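Local coordinates for methyltransferase domain-containing protein (Serratia marcescens, PDB 7CLU), which probably transfers a methyl group from S-adenosyl-L-methionine to an oxygen atom of a pathway intermediate in the synthesis of prodigiosin, at residues E55-L58 with I59-A63; P155-A158 with G159-D163; A205-R208 with D209-L213. One frame throughout, in Å; residues are numbered along the deposited sequence.

Contact 1: residues E55-L58 with I59-A63; sequences EQLL and IALRA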
loop_
_atom_site.group_PDB
_atom_site.type_symbol
_atom_site.label_atom_id
_atom_site.label_comp_id
_atom_site.label_asym_id
_atom_site.label_seq_id
_atom_site.Cartn_x
_atom_site.Cartn_y
_atom_site.Cartn_z
ATOM N N GLU A 55 10.830 -18.314 3.540
ATOM C CA GLU A 55 12.090 -17.582 3.635
ATOM C C GLU A 55 12.008 -16.259 2.886
ATOM O O GLU A 55 12.508 -15.235 3.363
ATOM C CB GLU A 55 13.264 -18.431 3.110
ATOM C CG GLU A 55 14.600 -17.780 3.473
ATOM C CD GLU A 55 15.849 -18.567 3.055
ATOM O OE1 GLU A 55 15.755 -19.536 2.293
ATOM O OE2 GLU A 55 16.943 -18.199 3.523
ATOM N N GLN A 56 11.324 -16.249 1.736
ATOM C CA GLN A 56 11.166 -15.005 0.988
ATOM C C GLN A 56 10.391 -13.977 1.797
ATOM O O GLN A 56 10.720 -12.786 1.783
ATOM C CB GLN A 56 10.465 -15.264 -0.350
ATOM C CG GLN A 56 11.367 -15.868 -1.422
ATOM C CD GLN A 56 10.583 -16.301 -2.654
ATOM O OE1 GLN A 56 9.862 -17.294 -2.619
ATOM N NE2 GLN A 56 10.716 -15.556 -3.740
ATOM N N LEU A 57 9.336 -14.414 2.479
ATOM C CA LEU A 57 8.594 -13.497 3.335
ATOM C C LEU A 57 9.458 -13.021 4.502
ATOM O O LEU A 57 9.454 -11.834 4.839
ATOM C CB LEU A 57 7.324 -14.181 3.837
ATOM C CG LEU A 57 6.436 -13.320 4.721
ATOM C CD1 LEU A 57 6.109 -11.991 4.045
ATOM C CD2 LEU A 57 5.173 -14.107 5.075
ATOM N N LEU A 58 10.234 -13.930 5.093
ATOM C CA LEU A 58 11.069 -13.579 6.246
ATOM C C LEU A 58 12.132 -12.558 5.874
ATOM O O LEU A 58 12.347 -11.579 6.602
ATOM C CB LEU A 58 11.719 -14.837 6.815
ATOM C CG LEU A 58 10.736 -15.765 7.514
ATOM C CD1 LEU A 58 11.398 -17.115 7.693
ATOM C CD2 LEU A 58 10.314 -15.164 8.843
ATOM N N ILE A 59 12.841 -12.802 4.761
ATOM C CA ILE A 59 13.875 -11.883 4.301
ATOM C C ILE A 59 13.290 -10.502 4.060
ATOM O O ILE A 59 13.902 -9.486 4.399
ATOM C CB ILE A 59 14.548 -12.437 3.033
ATOM C CG1 ILE A 59 15.379 -13.679 3.356
ATOM C CG2 ILE A 59 15.395 -11.375 2.347
ATOM C CD1 ILE A 59 15.957 -14.352 2.085
ATOM N N ALA A 60 12.106 -10.445 3.442
ATOM C CA ALA A 60 11.438 -9.167 3.237
ATOM C C ALA A 60 11.130 -8.492 4.568
ATOM O O ALA A 60 11.379 -7.296 4.734
ATOM C CB ALA A 60 10.147 -9.364 2.419
ATOM N N LEU A 61 10.549 -9.237 5.519
ATOM C CA LEU A 61 10.228 -8.638 6.813
ATOM C C LEU A 61 11.489 -8.182 7.532
ATOM O O LEU A 61 11.476 -7.168 8.233
ATOM C CB LEU A 61 9.462 -9.637 7.693
ATOM C CG LEU A 61 8.101 -10.089 7.162
ATOM C CD1 LEU A 61 7.629 -11.326 7.935
ATOM C CD2 LEU A 61 7.113 -8.923 7.269
ATOM N N ARG A 62 12.585 -8.912 7.366
ATOM C CA ARG A 62 13.843 -8.463 7.959
ATOM C C ARG A 62 14.308 -7.185 7.284
ATOM O O ARG A 62 14.676 -6.206 7.949
ATOM C CB ARG A 62 14.893 -9.562 7.816
ATOM C CG ARG A 62 16.335 -9.058 7.885
ATOM C CD ARG A 62 16.661 -8.466 9.260
ATOM N NE ARG A 62 18.042 -8.010 9.333
ATOM C CZ ARG A 62 18.460 -6.805 8.962
ATOM N NH1 ARG A 62 17.603 -5.924 8.486
ATOM N NH2 ARG A 62 19.748 -6.484 9.061
ATOM N N ALA A 63 14.279 -7.174 5.942
ATOM C CA ALA A 63 14.752 -6.005 5.211
ATOM C C ALA A 63 13.899 -4.781 5.513
ATOM O O ALA A 63 14.389 -3.652 5.424
ATOM C CB ALA A 63 14.765 -6.297 3.702
#

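Contact 2: residues P155-A158 with G159-D163; sequences PFIA and GFVRD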
loop_
_atom_site.group_PDB
_atom_site.type_symbol
_atom_site.label_atom_id
_atom_site.label_comp_id
_atom_site.label_asym_id
_atom_site.label_seq_id
_atom_site.Cartn_x
_atom_site.Cartn_y
_atom_site.Cartn_z
ATOM N N PRO A 155 -5.311 7.898 22.769
ATOM C CA PRO A 155 -4.889 9.305 22.885
ATOM C C PRO A 155 -6.028 10.298 22.738
ATOM O O PRO A 155 -5.986 11.349 23.384
ATOM C CB PRO A 155 -3.854 9.463 21.767
ATOM C CG PRO A 155 -3.311 8.067 21.582
ATOM C CD PRO A 155 -4.517 7.179 21.754
ATOM N N PHE A 156 -7.037 10.015 21.910
ATOM C CA PHE A 156 -8.200 10.898 21.861
ATOM C C PHE A 156 -8.926 10.904 23.196
ATOM O O PHE A 156 -9.284 11.966 23.723
ATOM C CB PHE A 156 -9.161 10.475 20.740
ATOM C CG PHE A 156 -10.582 10.929 20.961
ATOM C CD1 PHE A 156 -10.900 12.278 20.947
ATOM C CD2 PHE A 156 -11.590 10.015 21.203
ATOM C CE1 PHE A 156 -12.208 12.720 21.173
ATOM C CE2 PHE A 156 -12.897 10.444 21.417
ATOM C CZ PHE A 156 -13.202 11.803 21.408
ATOM N N ILE A 157 -9.171 9.716 23.752
ATOM C CA ILE A 157 -9.959 9.614 24.978
ATOM C C ILE A 157 -9.239 10.311 26.122
ATOM O O ILE A 157 -9.820 11.130 26.841
ATOM C CB ILE A 157 -10.244 8.138 25.307
ATOM C CG1 ILE A 157 -11.287 7.573 24.352
ATOM C CG2 ILE A 157 -10.666 7.991 26.757
ATOM C CD1 ILE A 157 -11.343 6.080 24.347
ATOM N N ALA A 158 -7.950 10.006 26.287
ATOM C CA ALA A 158 -7.146 10.656 27.320
ATOM C C ALA A 158 -7.154 12.174 27.165
ATOM O O ALA A 158 -7.298 12.899 28.152
ATOM C CB ALA A 158 -5.711 10.113 27.281
ATOM N N GLY A 159 -7.030 12.671 25.933
ATOM C CA GLY A 159 -7.003 14.109 25.724
ATOM C C GLY A 159 -8.365 14.757 25.865
ATOM O O GLY A 159 -8.458 15.927 26.252
ATOM N N PHE A 160 -9.433 14.019 25.540
ATOM C CA PHE A 160 -10.787 14.499 25.788
ATOM C C PHE A 160 -11.044 14.615 27.293
ATOM O O PHE A 160 -11.456 15.670 27.779
ATOM C CB PHE A 160 -11.794 13.553 25.114
ATOM C CG PHE A 160 -13.171 14.158 24.868
ATOM C CD1 PHE A 160 -13.459 15.479 25.198
ATOM C CD2 PHE A 160 -14.176 13.388 24.293
ATOM C CE1 PHE A 160 -14.732 16.007 24.960
ATOM C CE2 PHE A 160 -15.449 13.914 24.059
ATOM C CZ PHE A 160 -15.719 15.222 24.401
ATOM N N VAL A 161 -10.791 13.537 28.040
ATOM C CA VAL A 161 -10.994 13.544 29.488
ATOM C C VAL A 161 -10.166 14.641 30.153
ATOM O O VAL A 161 -10.613 15.272 31.118
ATOM C CB VAL A 161 -10.675 12.158 30.082
ATOM C CG1 VAL A 161 -10.825 12.174 31.588
ATOM C CG2 VAL A 161 -11.589 11.105 29.486
ATOM N N ARG A 162 -8.958 14.903 29.639
ATOM C CA ARG A 162 -8.043 15.825 30.314
ATOM C C ARG A 162 -8.299 17.282 29.926
ATOM O O ARG A 162 -8.284 18.161 30.792
ATOM C CB ARG A 162 -6.598 15.424 30.003
ATOM C CG ARG A 162 -5.508 16.143 30.791
ATOM C CD ARG A 162 -4.823 17.212 29.958
ATOM N NE ARG A 162 -4.089 16.650 28.818
ATOM C CZ ARG A 162 -3.467 17.376 27.884
ATOM N NH1 ARG A 162 -3.491 18.705 27.943
ATOM N NH2 ARG A 162 -2.832 16.775 26.881
ATOM N N ASP A 163 -8.553 17.557 28.640
ATOM C CA ASP A 163 -8.665 18.920 28.127
ATOM C C ASP A 163 -10.076 19.497 28.169
ATOM O O ASP A 163 -10.226 20.721 28.051
ATOM C CB ASP A 163 -8.159 18.989 26.683
ATOM C CG ASP A 163 -6.672 18.775 26.588
ATOM O OD1 ASP A 163 -6.083 18.460 27.631
ATOM O OD2 ASP A 163 -6.097 18.910 25.488
#

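Contact 3: residues A205-R208 with D209-L213; sequences AFLR and DKLTL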
loop_
_atom_site.group_PDB
_atom_site.type_symbol
_atom_site.label_atom_id
_atom_site.label_comp_id
_atom_site.label_asym_id
_atom_site.label_seq_id
_atom_site.Cartn_x
_atom_site.Cartn_y
_atom_site.Cartn_z
ATOM N N ALA A 205 -27.540 -5.092 24.171
ATOM C CA ALA A 205 -27.315 -6.142 25.165
ATOM C C ALA A 205 -25.843 -6.553 25.230
ATOM O O ALA A 205 -25.318 -6.828 26.318
ATOM C CB ALA A 205 -28.199 -7.353 24.865
ATOM N N PHE A 206 -25.162 -6.590 24.081
ATOM C CA PHE A 206 -23.750 -6.969 24.052
ATOM C C PHE A 206 -22.895 -5.953 24.807
ATOM O O PHE A 206 -22.047 -6.319 25.634
ATOM C CB PHE A 206 -23.286 -7.110 22.597
ATOM C CG PHE A 206 -21.795 -7.297 22.439
ATOM C CD1 PHE A 206 -21.201 -8.523 22.709
ATOM C CD2 PHE A 206 -20.993 -6.249 22.008
ATOM C CE1 PHE A 206 -19.832 -8.696 22.563
ATOM C CE2 PHE A 206 -19.623 -6.413 21.860
ATOM C CZ PHE A 206 -19.040 -7.637 22.136
ATOM N N LEU A 207 -23.112 -4.665 24.536
ATOM C CA LEU A 207 -22.390 -3.622 25.253
ATOM C C LEU A 207 -22.728 -3.644 26.742
ATOM O O LEU A 207 -21.844 -3.459 27.594
ATOM C CB LEU A 207 -22.709 -2.258 24.635
ATOM C CG LEU A 207 -22.021 -1.062 25.296
ATOM C CD1 LEU A 207 -20.608 -0.895 24.759
ATOM C CD2 LEU A 207 -22.836 0.224 25.129
ATOM N N ARG A 208 -23.998 -3.883 27.074
ATOM C CA ARG A 208 -24.380 -4.018 28.472
ATOM C C ARG A 208 -23.587 -5.134 29.141
ATOM O O ARG A 208 -23.105 -4.977 30.272
ATOM C CB ARG A 208 -25.882 -4.276 28.581
ATOM C CG ARG A 208 -26.534 -3.665 29.814
ATOM C CD ARG A 208 -28.048 -3.857 29.804
ATOM N NE ARG A 208 -28.765 -2.690 29.287
ATOM C CZ ARG A 208 -29.378 -2.645 28.104
ATOM N NH1 ARG A 208 -29.367 -3.699 27.300
ATOM N NH2 ARG A 208 -30.006 -1.538 27.725
ATOM N N ASP A 209 -23.425 -6.259 28.441
ATOM C CA ASP A 209 -22.659 -7.373 28.981
ATOM C C ASP A 209 -21.195 -6.996 29.164
ATOM O O ASP A 209 -20.590 -7.325 30.192
ATOM C CB ASP A 209 -22.802 -8.589 28.064
ATOM C CG ASP A 209 -24.218 -9.155 28.069
ATOM O OD1 ASP A 209 -24.936 -8.937 29.066
ATOM O OD2 ASP A 209 -24.623 -9.799 27.078
ATOM N N LYS A 210 -20.615 -6.288 28.189
ATOM C CA LYS A 210 -19.213 -5.893 28.299
ATOM C C LYS A 210 -19.006 -4.907 29.442
ATOM O O LYS A 210 -18.030 -5.022 30.204
ATOM C CB LYS A 210 -18.724 -5.281 26.984
ATOM C CG LYS A 210 -18.054 -6.274 26.037
ATOM C CD LYS A 210 -18.953 -7.468 25.756
ATOM C CE LYS A 210 -18.141 -8.738 25.598
ATOM N NZ LYS A 210 -17.079 -8.575 24.565
ATOM N N LEU A 211 -19.904 -3.918 29.560
ATOM C CA LEU A 211 -19.818 -2.958 30.658
ATOM C C LEU A 211 -19.944 -3.654 32.002
ATOM O O LEU A 211 -19.232 -3.313 32.956
ATOM C CB LEU A 211 -20.904 -1.889 30.529
ATOM C CG LEU A 211 -20.721 -0.773 29.495
ATOM C CD1 LEU A 211 -21.901 0.207 29.589
ATOM C CD2 LEU A 211 -19.398 -0.040 29.662
ATOM N N THR A 212 -20.853 -4.627 32.097
ATOM C CA THR A 212 -21.043 -5.332 33.359
ATOM C C THR A 212 -19.808 -6.143 33.728
ATOM O O THR A 212 -19.402 -6.169 34.898
ATOM C CB THR A 212 -22.277 -6.229 33.280
ATOM O OG1 THR A 212 -23.446 -5.415 33.075
ATOM C CG2 THR A 212 -22.430 -7.036 34.581
ATOM N N LEU A 213 -19.184 -6.791 32.744
ATOM C CA LEU A 213 -18.011 -7.604 33.037
ATOM C C LEU A 213 -16.872 -6.754 33.574
ATOM O O LEU A 213 -16.121 -7.212 34.443
ATOM C CB LEU A 213 -17.559 -8.367 31.797
ATOM C CG LEU A 213 -18.231 -9.734 31.654
ATOM C CD1 LEU A 213 -17.991 -10.309 30.269
ATOM C CD2 LEU A 213 -17.722 -10.676 32.736
#

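Contact 1: residues E55-L58 with I59-A63
The last turns of helix 51-63, in the winged-helix-like dimerisation domain, bring Glu55 against Ile59 and Leu57 against Leu61, each pair four residues and about one turn apart. Four backbone bonds of the i to i+4 kind run through the turn. Ile59 N gives its hydrogen to Glu55 O at 2.8 Å, a nearly straight bond at 173°, and Ala60 N, Leu61 N and Arg62 N bind Gln56 O, Leu57 O and Leu58 O in the same way. On one flank the aliphatic part of Glu55 meets the end of Ile59, CG to CD1 at 3.9 Å. With its CG opposite the backbone N (chi1 -168°) and the rest of the chain extended, Glu55 lays a methylene beside the isoleucine and carries its carboxylate onward, where it has a long, weak ion pair with Lys282 of the second subunit. Ile59 CG1 also sits 3.3 Å from Glu55 O, close beside the same oxygen that its own N-H binds.

On a second flank two leucines meet. Leu57 CG touches Leu61 CD1 at 4.0 Å, and the two side chains cross at a slant. Leu61 holds its CG beside its own backbone N (chi1 -63°), where it lies 3.2 Å from Leu57 O. Both leucines pack on Leu29, while Leu58 and Ile59 reach Tyr74 of strand 73-75. Gln56 leaves the helix on another side, its NE2 hydrogen-bonded to Ser292 OG of the second subunit, and Ala60 packs on Leu293 there. Such a helix, with leucines facing its own small domain and another side pressed on the partner chain, is characteristic of the dimerisation domain of O-methyltransferases.

Contact 2: residues P155-A158 with G159-D163
Phe156 and Phe160, one helical turn apart, lie side by side, with Phe156 CZ 3.4 Å from Phe160 CD2. Their planes are inclined at 34° and their centroids are 5.4 Å apart, an oblique meeting. Four residues apart, the two lie on one side of helix 154-163, and with CG anti to the backbone N in both, the rings lean the same way. Next to them a second row is built from Ile157 and Val161, whose CG2 methyls meet at 4.2 Å. Val161 CG2 lies beside its own backbone N and thereby comes to 3.2 Å from Ile157 O.

Behind these side chains the main chain fixes the spacing. Phe160 N binds Phe156 O at 2.7 Å and Val161 N binds Ile157 O at 2.9 Å, the latter almost perfectly straight at 178°. Gly159 N is bonded to Pro155 O, and Arg162 N to Ala158 O with a more bent geometry. Close to the C-terminal end of the helix Arg162, its chain bent, brings NH1 to 2.6 Å from Asp163 OD1, a salt bridge between neighbouring residues. The other carboxylate oxygen, OD2, accepts from the backbone N of Ala328.

Farther out, the phenylalanines face the sheet: Phe160 packs on Ile272 and Leu333 and meets His241 edge-to-face. Phe156 is in cation-pi contact with Arg331, a residue that binds S-adenosyl-L-homocysteine, and so probably helps to position it. Ile157 and Val161 instead press on helix 181-189. A helix packed in this way on a sheet of strand order 3-2-1-4-5-7-6, close to the cofactor site, belongs to the Rossmann-like fold of class I methyltransferases.

Contact 3: residues A205-R208 with D209-L213
Regular i to i+4 bonding carries the backbone from Ala205 to Leu213 in helix 201-214, with Leu211 N to Leu207 O at 2.8 Å and 171°. Phe206 and Lys210 form the main side-chain contact. Lys210 bends at chi2, chi3 and chi4 and brings its CD over one face of the phenylalanine ring, 3.8 Å from the centroid and 22° off the ring normal, a CH-pi contact. The lysine continues toward the outer end of the ring, so that NZ comes to 3.3 Å from Phe206 CZ; the ammonium thus lies by the rim while the methylene covers the face.

Arg208 O is gripped twice by Thr212, whose N and OG1 each bind it at 2.9 Å, from opposite faces of the carbonyl plane. The hydroxyl can do this because OG1 stands beside the threonine's own backbone N (chi1 -63°), turned back toward the preceding turn. On the buried side Leu207 and Leu211 approach more loosely, CG to CG at 4.4 Å.

These two leucines face the sheet: both rest on Val222 of strand 221-224, and Leu207 also touches Ile197 and Glu199 of strand 194-199. Arg208 NH2 binds Val222 O, tying the helix to the last strand of the beta-alpha-beta unit made by strand 194-199, helix 201-214 and strand 221-224.

Overall arrangement
Each of the three contacts is a stretch of about two and a half turns in a separate helix, and they follow one another along the chain. Contact 1 lies in the dimerisation domain, away from the annotated sites, and faces the second subunit; its centre is about 39 Å from that of contact 2 and 42 Å from that of contact 3. Contacts 2 and 3 belong to the methyltransferase domain, with centres about 23 Å apart and nearest atoms about 11 Å apart. Both border the S-adenosyl-L-homocysteine site: the side chain of Phe156 comes within about 3 Å of that of Arg331, and the side chain of Leu207 within about 4 Å of that of Glu199.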